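Local coordinates for hypothetical protein Ta0852 (Thermoplasma acidophilum, PDB 1YB2), which probably transfers methyl groups from S-adenosyl-L-methionine to adenine in RNA, as its relatives do at adenine 58 of tRNA, at residues Val119-Tyr130 / Ala151-Ile161. Numbering follows the deposited sequence.
Sequences VGSGNMSSYILY and AMDNLSEFYDI
Tyr-159 lays one face of its ring under the CB of Leu-129, which sits 4.2 Å from the ring centroid and 24° off the normal, a CH-pi contact displaced toward the rim. Its hydroxyl reaches on to the helix: OH and Ser-126 OG are joined by a 2.6 Å hydrogen bond whose proton may come from either oxygen. With Ser-126 OG anti to the backbone N (chi1 159°), beside the carbonyl carbon, the serine hydroxyl meets the phenol at its edge, near the plane of the ring. The CB of Tyr-130 abuts the same phenol oxygen, and the two tyrosine side chains run roughly perpendicular. Phe-78 of the second subunit meets the Tyr-159 ring with its plane at about 90°.

Four residues before Tyr-159, Leu-155 splits its branches between two serines, CD1 lying 3.8 Å from Ser-125 CB while CD2 rests 3.6 Å from the backbone N of Ser-126. Both helices, 123-132 and 145-156, belong to the Rossmann-like methyltransferase fold, with strand order 3-2-1-4-5-7-6; the axes of 123-130 and 151-156 approach to 9.9 Å and cross at -39°, with Leu-129 and Met-152 both reaching strand 164-167.

The two backbones come nearest at the type II' turn from Val-119 to Gly-122, just before helix 123-132. Gly-122, the N-cap residue, has its CA 4.0 Å from Ala-151 CB. Val-119 CG2 packs 3.7 Å from Ala-151 CB and also touches the selenomethionine methyl of Met-152, while the backbone N of Val-119 bonds to Glu-142, a predicted S-adenosyl-L-methionine ligand.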
ATOM      1  N   VAL A 119      12.255  12.894   3.629  1.00 30.15           N
ATOM      2  CA  VAL A 119      11.131  13.109   2.737  1.00 30.97           C
ATOM      3  C   VAL A 119      11.314  12.543   1.309  1.00 31.83           C
ATOM      4  O   VAL A 119      10.332  12.173   0.669  1.00 32.29           O
ATOM      5  CB  VAL A 119      10.727  14.618   2.709  1.00 30.38           C
ATOM      6  CG1 VAL A 119      11.709  15.426   1.895  1.00 29.43           C
ATOM      7  CG2 VAL A 119       9.300  14.788   2.204  1.00 31.87           C
ATOM      8  N   GLY A 120      12.555  12.448   0.825  1.00 32.35           N
ATOM      9  CA  GLY A 120      12.799  12.078  -0.584  1.00 32.92           C
ATOM     10  C   GLY A 120      12.140  13.048  -1.554  1.00 33.52           C
ATOM     11  O   GLY A 120      12.269  14.264  -1.401  1.00 33.89           O
ATOM     12  N   SER A 121      11.410  12.509  -2.535  1.00 33.63           N
ATOM     13  CA  SER A 121      10.729  13.306  -3.555  1.00 33.68           C
ATOM     14  C   SER A 121       9.365  13.805  -3.064  1.00 33.31           C
ATOM     15  O   SER A 121       8.733  14.676  -3.688  1.00 32.87           O
ATOM     16  CB  SER A 121      10.506  12.456  -4.800  1.00 34.13           C
ATOM     17  OG  SER A 121       9.742  11.298  -4.459  1.00 35.18           O
ATOM     18  N   GLY A 122       8.899  13.238  -1.955  1.00 32.17           N
ATOM     19  CA  GLY A 122       7.567  13.573  -1.479  1.00 30.93           C
ATOM     20  C   GLY A 122       6.594  12.500  -1.918  1.00 29.73           C
ATOM     21  O   GLY A 122       5.411  12.591  -1.637  1.00 29.61           O
ATOM     22  N   ASN A 123       7.100  11.483  -2.607  1.00 29.16           N
ATOM     23  CA  ASN A 123       6.261  10.395  -3.083  1.00 28.98           C
ATOM     24  C   ASN A 123       5.537   9.661  -1.949  1.00 28.22           C
ATOM     25  O   ASN A 123       4.312   9.456  -2.016  1.00 26.75           O
ATOM     26  CB  ASN A 123       7.057   9.418  -3.962  1.00 29.81           C
ATOM     27  CG  ASN A 123       6.151   8.505  -4.791  1.00 33.12           C
ATOM     28  OD1 ASN A 123       5.092   8.923  -5.270  1.00 35.57           O
ATOM     29  ND2 ASN A 123       6.554   7.248  -4.945  1.00 35.98           N
HETATM   30  N   MSE A 124       6.279   9.281  -0.902  1.00 28.50           N
HETATM   31  CA  MSE A 124       5.658   8.638   0.272  1.00 29.14           C
HETATM   32  C   MSE A 124       4.666   9.591   0.959  1.00 27.65           C
HETATM   33  O   MSE A 124       3.596   9.183   1.382  1.00 27.26           O
HETATM   34  CB  MSE A 124       6.722   8.153   1.266  1.00 31.82           C
HETATM   35  CG  MSE A 124       6.137   7.455   2.520  1.00 35.98           C
HETATM   36 SE   MSE A 124       5.142   5.852   2.043  1.00 54.12          SE
HETATM   37  CE  MSE A 124       3.765   5.749   3.446  1.00 43.19           C
ATOM     38  N   SER A 125       5.035  10.865   1.067  1.00 26.00           N
ATOM     39  CA  SER A 125       4.163  11.879   1.653  1.00 26.00           C
ATOM     40  C   SER A 125       2.836  11.932   0.897  1.00 24.88           C
ATOM     41  O   SER A 125       1.772  12.106   1.496  1.00 24.79           O
ATOM     42  CB  SER A 125       4.827  13.265   1.618  1.00 25.91           C
ATOM     43  OG  SER A 125       6.052  13.270   2.321  1.00 28.37           O
ATOM     44  N   SER A 126       2.906  11.757  -0.419  1.00 24.10           N
ATOM     45  CA  SER A 126       1.710  11.808  -1.242  1.00 23.61           C
ATOM     46  C   SER A 126       0.768  10.640  -0.929  1.00 23.27           C
ATOM     47  O   SER A 126      -0.420  10.863  -0.696  1.00 22.51           O
ATOM     48  CB  SER A 126       2.072  11.909  -2.721  1.00 23.73           C
ATOM     49  OG  SER A 126       0.985  11.486  -3.528  1.00 24.50           O
ATOM     50  N   TYR A 127       1.293   9.412  -0.886  1.00 23.21           N
ATOM     51  CA  TYR A 127       0.495   8.276  -0.445  1.00 24.46           C
ATOM     52  C   TYR A 127      -0.106   8.449   0.952  1.00 24.05           C
ATOM     53  O   TYR A 127      -1.246   8.035   1.190  1.00 24.41           O
ATOM     54  CB  TYR A 127       1.314   6.980  -0.472  1.00 26.19           C
ATOM     55  CG  TYR A 127       1.491   6.428  -1.847  1.00 27.52           C
ATOM     56  CD1 TYR A 127       2.702   6.594  -2.522  1.00 30.47           C
ATOM     57  CD2 TYR A 127       0.448   5.737  -2.488  1.00 29.89           C
ATOM     58  CE1 TYR A 127       2.884   6.076  -3.800  1.00 30.72           C
ATOM     59  CE2 TYR A 127       0.621   5.218  -3.787  1.00 31.95           C
ATOM     60  CZ  TYR A 127       1.842   5.398  -4.422  1.00 30.30           C
ATOM     61  OH  TYR A 127       2.059   4.890  -5.691  1.00 32.99           O
ATOM     62  N   ILE A 128       0.667   9.025   1.869  1.00 23.26           N
ATOM     63  CA  ILE A 128       0.199   9.249   3.242  1.00 23.42           C
ATOM     64  C   ILE A 128      -0.990  10.211   3.226  1.00 23.60           C
ATOM     65  O   ILE A 128      -2.043   9.924   3.815  1.00 23.40           O
ATOM     66  CB  ILE A 128       1.342   9.780   4.151  1.00 23.67           C
ATOM     67  CG1 ILE A 128       2.411   8.683   4.372  1.00 24.52           C
ATOM     68  CG2 ILE A 128       0.802  10.291   5.490  1.00 24.12           C
ATOM     69  CD1 ILE A 128       3.753   9.225   4.909  1.00 23.91           C
ATOM     70  N   LEU A 129      -0.837  11.342   2.536  1.00 23.15           N
ATOM     71  CA  LEU A 129      -1.917  12.336   2.503  1.00 23.78           C
ATOM     72  C   LEU A 129      -3.185  11.820   1.828  1.00 24.48           C
ATOM     73  O   LEU A 129      -4.295  12.137   2.263  1.00 23.88           O
ATOM     74  CB  LEU A 129      -1.464  13.640   1.846  1.00 23.31           C
ATOM     75  CG  LEU A 129      -0.437  14.504   2.587  1.00 23.21           C
ATOM     76  CD1 LEU A 129      -0.287  15.857   1.879  1.00 23.44           C
ATOM     77  CD2 LEU A 129      -0.797  14.727   4.045  1.00 23.25           C
ATOM     78  N   TYR A 130      -3.022  11.023   0.773  1.00 25.33           N
ATOM     79  CA  TYR A 130      -4.172  10.430   0.094  1.00 26.51           C
ATOM     80  C   TYR A 130      -4.938   9.508   1.048  1.00 26.54           C
ATOM     81  O   TYR A 130      -6.165   9.548   1.106  1.00 27.48           O
ATOM     82  CB  TYR A 130      -3.718   9.670  -1.156  1.00 27.54           C
ATOM     83  CG  TYR A 130      -4.812   9.405  -2.186  1.00 28.94           C
ATOM     84  CD1 TYR A 130      -5.288  10.422  -3.010  1.00 30.25           C
ATOM     85  CD2 TYR A 130      -5.347   8.121  -2.345  1.00 29.52           C
ATOM     86  CE1 TYR A 130      -6.276  10.165  -3.974  1.00 32.29           C
ATOM     87  CE2 TYR A 130      -6.333   7.856  -3.303  1.00 31.28           C
ATOM     88  CZ  TYR A 130      -6.783   8.874  -4.109  1.00 31.27           C
ATOM     89  OH  TYR A 130      -7.754   8.608  -5.044  1.00 33.93           O
ATOM     90  N   ALA A 151       9.899  18.995  -2.149  1.00 28.25           N
ATOM     91  CA  ALA A 151       8.874  18.006  -1.837  1.00 27.48           C
ATOM     92  C   ALA A 151       7.561  18.687  -1.514  1.00 27.01           C
ATOM     93  O   ALA A 151       6.515  18.281  -2.005  1.00 26.77           O
ATOM     94  CB  ALA A 151       9.311  17.128  -0.686  1.00 26.99           C
HETATM   95  N   MSE A 152       7.617  19.722  -0.686  1.00 27.05           N
HETATM   96  CA  MSE A 152       6.400  20.403  -0.256  1.00 27.53           C
HETATM   97  C   MSE A 152       5.750  21.150  -1.420  1.00 27.25           C
HETATM   98  O   MSE A 152       4.534  21.157  -1.533  1.00 26.76           O
HETATM   99  CB  MSE A 152       6.670  21.334   0.925  1.00 27.94           C
HETATM  100  CG  MSE A 152       7.085  20.629   2.213  1.00 29.46           C
HETATM  101 SE   MSE A 152       5.793  19.273   2.845  1.00 41.55          SE
HETATM  102  CE  MSE A 152       6.836  17.627   2.574  1.00 30.53           C
ATOM    103  N   ASP A 153       6.569  21.769  -2.272  1.00 27.40           N
ATOM    104  CA  ASP A 153       6.085  22.422  -3.491  1.00 27.68           C
ATOM    105  C   ASP A 153       5.345  21.414  -4.385  1.00 26.86           C
ATOM    106  O   ASP A 153       4.248  21.689  -4.864  1.00 27.08           O
ATOM    107  CB  ASP A 153       7.245  23.058  -4.273  1.00 28.32           C
ATOM    108  CG  ASP A 153       7.792  24.337  -3.625  1.00 31.31           C
ATOM    109  OD1 ASP A 153       7.268  24.811  -2.590  1.00 35.32           O
ATOM    110  OD2 ASP A 153       8.781  24.882  -4.162  1.00 33.23           O
ATOM    111  N   ASN A 154       5.952  20.250  -4.599  1.00 26.23           N
ATOM    112  CA  ASN A 154       5.336  19.169  -5.377  1.00 25.91           C
ATOM    113  C   ASN A 154       4.019  18.695  -4.780  1.00 25.32           C
ATOM    114  O   ASN A 154       3.029  18.540  -5.493  1.00 25.00           O
ATOM    115  CB  ASN A 154       6.311  17.982  -5.536  1.00 25.71           C
ATOM    116  CG  ASN A 154       7.379  18.251  -6.580  1.00 28.57           C
ATOM    117  OD1 ASN A 154       7.139  18.969  -7.547  1.00 31.81           O
ATOM    118  ND2 ASN A 154       8.553  17.675  -6.397  1.00 29.63           N
ATOM    119  N   LEU A 155       4.009  18.466  -3.470  1.00 24.58           N
ATOM    120  CA  LEU A 155       2.802  18.017  -2.790  1.00 25.24           C
ATOM    121  C   LEU A 155       1.685  19.043  -2.896  1.00 24.99           C
ATOM    122  O   LEU A 155       0.536  18.682  -3.106  1.00 25.12           O
ATOM    123  CB  LEU A 155       3.059  17.764  -1.294  1.00 24.55           C
ATOM    124  CG  LEU A 155       3.560  16.478  -0.669  1.00 25.98           C
ATOM    125  CD1 LEU A 155       3.542  16.716   0.832  1.00 24.62           C
ATOM    126  CD2 LEU A 155       2.682  15.249  -1.045  1.00 23.40           C
ATOM    127  N   SER A 156       2.014  20.323  -2.718  1.00 25.68           N
ATOM    128  CA  SER A 156       0.987  21.368  -2.677  1.00 26.25           C
ATOM    129  C   SER A 156       0.257  21.532  -4.030  1.00 26.98           C
ATOM    130  O   SER A 156      -0.834  22.102  -4.100  1.00 27.11           O
ATOM    131  CB  SER A 156       1.583  22.695  -2.194  1.00 26.86           C
ATOM    132  OG  SER A 156       2.463  23.224  -3.168  1.00 27.76           O
ATOM    133  N   GLU A 157       0.846  21.009  -5.103  1.00 27.14           N
ATOM    134  CA  GLU A 157       0.199  21.055  -6.412  1.00 28.47           C
ATOM    135  C   GLU A 157      -1.035  20.141  -6.467  1.00 27.47           C
ATOM    136  O   GLU A 157      -1.979  20.414  -7.196  1.00 27.11           O
ATOM    137  CB  GLU A 157       1.198  20.688  -7.512  1.00 28.19           C
ATOM    138  CG  GLU A 157       0.651  20.847  -8.933  1.00 31.93           C
ATOM    139  CD  GLU A 157       1.715  20.664 -10.023  1.00 32.39           C
ATOM    140  OE1 GLU A 157       2.747  19.998  -9.767  1.00 37.96           O
ATOM    141  OE2 GLU A 157       1.505  21.187 -11.141  1.00 38.85           O
ATOM    142  N   PHE A 158      -1.030  19.069  -5.677  1.00 26.97           N
ATOM    143  CA  PHE A 158      -2.073  18.037  -5.754  1.00 26.32           C
ATOM    144  C   PHE A 158      -2.875  17.869  -4.474  1.00 26.27           C
ATOM    145  O   PHE A 158      -3.937  17.255  -4.488  1.00 26.75           O
ATOM    146  CB  PHE A 158      -1.449  16.703  -6.181  1.00 25.98           C
ATOM    147  CG  PHE A 158      -0.819  16.761  -7.540  1.00 26.40           C
ATOM    148  CD1 PHE A 158       0.560  16.738  -7.685  1.00 26.50           C
ATOM    149  CD2 PHE A 158      -1.609  16.914  -8.674  1.00 25.87           C
ATOM    150  CE1 PHE A 158       1.146  16.829  -8.931  1.00 26.89           C
ATOM    151  CE2 PHE A 158      -1.028  17.022  -9.928  1.00 28.14           C
ATOM    152  CZ  PHE A 158       0.354  16.967 -10.055  1.00 27.08           C
ATOM    153  N   TYR A 159      -2.366  18.414  -3.372  1.00 24.99           N
ATOM    154  CA  TYR A 159      -3.000  18.229  -2.080  1.00 24.60           C
ATOM    155  C   TYR A 159      -3.159  19.538  -1.330  1.00 25.02           C
ATOM    156  O   TYR A 159      -2.301  20.414  -1.425  1.00 24.40           O
ATOM    157  CB  TYR A 159      -2.140  17.321  -1.205  1.00 23.59           C
ATOM    158  CG  TYR A 159      -1.975  15.916  -1.714  1.00 23.57           C
ATOM    159  CD1 TYR A 159      -2.935  14.947  -1.445  1.00 23.98           C
ATOM    160  CD2 TYR A 159      -0.862  15.552  -2.463  1.00 22.93           C
ATOM    161  CE1 TYR A 159      -2.786  13.637  -1.905  1.00 23.89           C
ATOM    162  CE2 TYR A 159      -0.711  14.231  -2.936  1.00 22.73           C
ATOM    163  CZ  TYR A 159      -1.681  13.292  -2.645  1.00 22.56           C
ATOM    164  OH  TYR A 159      -1.549  11.985  -3.075  1.00 23.96           O
ATOM    165  N   ASP A 160      -4.232  19.642  -0.551  1.00 25.65           N
ATOM    166  CA  ASP A 160      -4.283  20.619   0.523  1.00 27.05           C
ATOM    167  C   ASP A 160      -3.277  20.143   1.564  1.00 27.10           C
ATOM    168  O   ASP A 160      -3.376  19.019   2.037  1.00 28.05           O
ATOM    169  CB  ASP A 160      -5.683  20.683   1.136  1.00 27.56           C
ATOM    170  CG  ASP A 160      -5.769  21.664   2.306  1.00 30.22           C
ATOM    171  OD1 ASP A 160      -6.004  22.861   2.063  1.00 36.26           O
ATOM    172  OD2 ASP A 160      -5.621  21.240   3.473  1.00 34.67           O
ATOM    173  N   ILE A 161      -2.301  20.973   1.913  1.00 26.65           N
ATOM    174  CA  ILE A 161      -1.280  20.536   2.869  1.00 26.01           C
ATOM    175  C   ILE A 161      -1.463  21.189   4.247  1.00 25.24           C
ATOM    176  O   ILE A 161      -0.517  21.314   5.039  1.00 24.01           O
ATOM    177  CB  ILE A 161       0.159  20.696   2.308  1.00 26.26           C
ATOM    178  CG1 ILE A 161       0.419  22.137   1.870  1.00 27.43           C
ATOM    179  CG2 ILE A 161       0.393  19.705   1.140  1.00 26.60           C
ATOM    180  CD1 ILE A 161       1.870  22.410   1.597  1.00 30.19           C
TER